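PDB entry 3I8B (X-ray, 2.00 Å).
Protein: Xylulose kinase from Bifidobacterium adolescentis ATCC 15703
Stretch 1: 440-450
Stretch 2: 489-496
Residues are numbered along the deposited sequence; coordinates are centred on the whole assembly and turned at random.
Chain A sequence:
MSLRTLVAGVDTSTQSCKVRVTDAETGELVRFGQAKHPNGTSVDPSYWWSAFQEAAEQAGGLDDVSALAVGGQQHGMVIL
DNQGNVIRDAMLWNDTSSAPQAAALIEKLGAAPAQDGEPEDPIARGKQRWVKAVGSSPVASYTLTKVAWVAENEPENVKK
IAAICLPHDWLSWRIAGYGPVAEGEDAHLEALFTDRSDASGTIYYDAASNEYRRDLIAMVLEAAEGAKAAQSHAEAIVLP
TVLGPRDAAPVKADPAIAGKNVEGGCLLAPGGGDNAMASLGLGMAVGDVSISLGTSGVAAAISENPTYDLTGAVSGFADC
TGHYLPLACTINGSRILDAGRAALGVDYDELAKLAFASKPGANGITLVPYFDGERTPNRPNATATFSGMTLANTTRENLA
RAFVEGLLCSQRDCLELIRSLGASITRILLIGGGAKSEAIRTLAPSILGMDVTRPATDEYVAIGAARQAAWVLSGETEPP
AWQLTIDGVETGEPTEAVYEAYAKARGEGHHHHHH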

# COMPACT_ATOMS: atom_id res chain seq x y z
N ILE A 440 -15.78 18.02 -2.23
CA ILE A 440 -15.40 16.73 -2.79
C ILE A 440 -16.57 15.77 -2.59
O ILE A 440 -17.08 15.17 -3.54
CB ILE A 440 -14.10 16.21 -2.14
CG1 ILE A 440 -12.91 17.05 -2.63
CG2 ILE A 440 -13.90 14.74 -2.45
CD1 ILE A 440 -11.61 16.85 -1.86
N ARG A 441 -17.01 15.68 -1.34
CA ARG A 441 -18.15 14.87 -0.95
C ARG A 441 -19.38 15.14 -1.82
O ARG A 441 -20.10 14.22 -2.19
CB ARG A 441 -18.45 15.14 0.53
CG ARG A 441 -19.54 14.30 1.14
CD ARG A 441 -19.81 14.69 2.59
NE ARG A 441 -18.64 14.53 3.45
CZ ARG A 441 -18.69 14.49 4.79
NH1 ARG A 441 -19.86 14.59 5.42
NH2 ARG A 441 -17.58 14.35 5.49
N THR A 442 -19.62 16.40 -2.17
CA THR A 442 -20.82 16.76 -2.93
C THR A 442 -20.72 16.43 -4.42
O THR A 442 -21.69 15.98 -5.04
CB THR A 442 -21.16 18.25 -2.80
OG1 THR A 442 -21.51 18.55 -1.45
CG2 THR A 442 -22.34 18.59 -3.71
N LEU A 443 -19.56 16.68 -4.99
CA LEU A 443 -19.39 16.51 -6.43
C LEU A 443 -18.93 15.11 -6.85
O LEU A 443 -19.00 14.77 -8.02
CB LEU A 443 -18.46 17.60 -6.99
CG LEU A 443 -19.11 18.99 -6.98
CD1 LEU A 443 -18.13 20.07 -7.41
CD2 LEU A 443 -20.36 19.02 -7.85
N ALA A 444 -18.49 14.30 -5.88
CA ALA A 444 -17.95 12.97 -6.20
C ALA A 444 -18.87 12.06 -7.04
O ALA A 444 -18.44 11.53 -8.07
CB ALA A 444 -17.50 12.25 -4.93
N PRO A 445 -20.13 11.87 -6.61
CA PRO A 445 -20.98 10.93 -7.35
C PRO A 445 -21.15 11.34 -8.80
O PRO A 445 -21.06 10.50 -9.70
CB PRO A 445 -22.33 11.02 -6.62
CG PRO A 445 -21.99 11.55 -5.26
CD PRO A 445 -20.83 12.49 -5.47
N SER A 446 -21.40 12.63 -9.00
CA SER A 446 -21.55 13.24 -10.31
C SER A 446 -20.39 12.90 -11.26
O SER A 446 -20.60 12.39 -12.37
CB SER A 446 -21.67 14.76 -10.16
OG SER A 446 -21.42 15.44 -11.37
N ILE A 447 -19.17 13.19 -10.83
CA ILE A 447 -18.05 13.04 -11.74
C ILE A 447 -17.42 11.63 -11.70
O ILE A 447 -16.95 11.13 -12.72
CB ILE A 447 -17.04 14.25 -11.67
CG1 ILE A 447 -15.67 13.85 -11.13
CG2 ILE A 447 -17.64 15.49 -10.96
CD1 ILE A 447 -14.77 13.43 -12.24
N LEU A 448 -17.45 10.97 -10.54
CA LEU A 448 -16.96 9.58 -10.48
C LEU A 448 -17.90 8.64 -11.23
O LEU A 448 -17.48 7.61 -11.75
CB LEU A 448 -16.76 9.11 -9.04
CG LEU A 448 -15.69 9.86 -8.24
CD1 LEU A 448 -15.53 9.23 -6.88
CD2 LEU A 448 -14.38 9.86 -9.00
N GLY A 449 -19.17 9.02 -11.29
CA GLY A 449 -20.13 8.32 -12.11
C GLY A 449 -20.94 7.25 -11.40
O GLY A 449 -21.57 6.42 -12.06
N MSE A 450 -20.93 7.28 -10.07
CA MSE A 450 -21.63 6.30 -9.22
C MSE A 450 -21.88 6.87 -7.84
O MSE A 450 -21.34 7.91 -7.48
CB MSE A 450 -20.77 5.06 -8.99
CG MSE A 450 -20.60 4.14 -10.14
SE MSE A 450 -19.57 2.57 -9.56
CE MSE A 450 -19.87 1.51 -11.17
N VAL A 489 -23.89 7.82 2.24
CA VAL A 489 -23.73 7.50 0.83
C VAL A 489 -24.07 8.75 -0.00
O VAL A 489 -25.18 9.29 0.11
CB VAL A 489 -24.65 6.34 0.39
CG1 VAL A 489 -24.42 6.00 -1.07
CG2 VAL A 489 -24.44 5.10 1.28
N GLU A 490 -23.12 9.21 -0.81
CA GLU A 490 -23.37 10.37 -1.68
C GLU A 490 -23.91 9.94 -3.03
O GLU A 490 -23.32 9.09 -3.72
CB GLU A 490 -22.10 11.21 -1.87
CG GLU A 490 -21.33 11.49 -0.59
CD GLU A 490 -22.00 12.50 0.31
OE1 GLU A 490 -22.90 13.24 -0.15
OE2 GLU A 490 -21.62 12.57 1.50
N THR A 491 -25.03 10.52 -3.42
CA THR A 491 -25.62 10.21 -4.71
C THR A 491 -25.73 11.49 -5.51
O THR A 491 -25.86 12.57 -4.95
CB THR A 491 -27.01 9.58 -4.56
OG1 THR A 491 -27.92 10.54 -4.03
CG2 THR A 491 -26.95 8.37 -3.63
N GLY A 492 -25.66 11.37 -6.83
CA GLY A 492 -25.75 12.52 -7.69
C GLY A 492 -25.80 12.07 -9.13
O GLY A 492 -25.11 11.13 -9.51
N GLU A 493 -26.63 12.73 -9.92
CA GLU A 493 -26.72 12.40 -11.34
C GLU A 493 -25.35 12.52 -12.00
O GLU A 493 -24.63 13.49 -11.79
CB GLU A 493 -27.74 13.30 -12.05
CG GLU A 493 -29.18 12.93 -11.71
CD GLU A 493 -29.47 11.46 -11.97
OE1 GLU A 493 -29.36 11.03 -13.14
OE2 GLU A 493 -29.81 10.74 -10.99
N PRO A 494 -24.98 11.50 -12.78
CA PRO A 494 -23.73 11.48 -13.54
C PRO A 494 -23.67 12.62 -14.56
O PRO A 494 -24.64 12.88 -15.26
CB PRO A 494 -23.78 10.14 -14.26
CG PRO A 494 -24.65 9.28 -13.38
CD PRO A 494 -25.69 10.21 -12.84
N THR A 495 -22.52 13.28 -14.62
CA THR A 495 -22.26 14.28 -15.65
C THR A 495 -21.00 13.86 -16.40
O THR A 495 -19.88 14.20 -16.00
CB THR A 495 -22.05 15.67 -15.03
OG1 THR A 495 -20.95 15.62 -14.11
CG2 THR A 495 -23.31 16.11 -14.30
N GLU A 496 -21.19 13.10 -17.47
CA GLU A 496 -20.08 12.46 -18.15
C GLU A 496 -19.19 13.47 -18.87
O GLU A 496 -17.97 13.28 -18.99
CB GLU A 496 -20.61 11.40 -19.12
CG GLU A 496 -19.57 10.42 -19.62
CD GLU A 496 -18.71 9.86 -18.51
OE1 GLU A 496 -19.26 9.27 -17.55
OE2 GLU A 496 -17.47 10.02 -18.60
O HOH W 1 -24.23 15.02 -3.43
O HOH W 2 -23.42 8.97 -9.56
O HOH W 3 -19.86 11.06 -14.90
O HOH W 4 -17.39 13.22 -15.07

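This is a contact between the last turns of a helix and an extended segment, held by two direct hydrogen bonds at Ser446, by packing around Pro445 and by bridging waters. Residues 440-448 are helical and 489-490 end a strand; the rest of the second stretch is loop or turn. The nearest CA atoms across the two stretches are Ser446 CA and Pro494 CA, 4.3 Å apart. Together the two stretches bury 448 Å².

The helix is kinked at Pro445 and Ser446. Proline has no amide hydrogen, so the N of Pro445 cannot donate to the turn before. The N of Ser446 also lacks that bond. Regular bonding resumes with Ile447 N to Leu443 O at 3.2 Å and Leu448 N to Ala444 O at 2.7 Å.

Ser446 bonds to Thr495 twice. The backbone N of Thr495 donates to the O of Ser446 at 3.1 Å, with a nearly straight angle of 168°. The side chains meet as well: Thr495 OG1 donates to Ser446 OG at 2.8 Å. One bond thus uses the backbone of both residues and the other uses both hydroxyls.

Two CA-H...O contacts add to this pairing. Ser446 CA lies 3.4 Å from Glu493 O, and Pro494 CA lies 3.5 Å from Ser446 O. An alpha hydrogen is slightly polarised and can point at a carbonyl oxygen, although such contacts are weaker than ordinary hydrogen bonds. The Ser446 carbonyl therefore meets both the amide of Thr495 and the CA of Pro494.

Pro445 points toward the second stretch and packs against its backbone. Its CG is 3.2 Å from Glu490 O and 3.4 Å from Glu490 CB. Its CB is 3.4 Å from Gly492 N. Gly492 has no side chain, and this lets the chain run close to the proline. An ideal CB there would point toward the helix and sit a tight 3.4 Å from Pro445 CB.

Glu490 also points toward the helix and reaches Arg441. The charges are opposite, but Arg441 NE and Glu490 OE2 are 4.1 Å apart, beyond a salt bridge. The position of OE2 is less certain because it sits too close to Arg441 in the model. Both NE of Arg441 and OE2 of Glu490 have hydrogen bonds elsewhere in the structure.

The helix gives way at Gly449, which has a positive phi of 95°. At these backbone angles a CB would be jammed against the preceding carbonyl oxygen, so the turn itself calls for glycine. The N of Gly449 donates to Pro445 O at 2.9 Å.

Waters link further backbone carbonyls. Water 1 donates to Thr442 O at 3.2 Å and, weakly, to Thr491 O at 3.3 Å. Water 2 lies 2.8 Å from Pro445 O and 2.7 Å from Gly492 O. Water 4 lies 3.2 Å from Ile447 O and 2.8 Å from Thr495 O. These waters sit between carbonyls that cannot donate to one another.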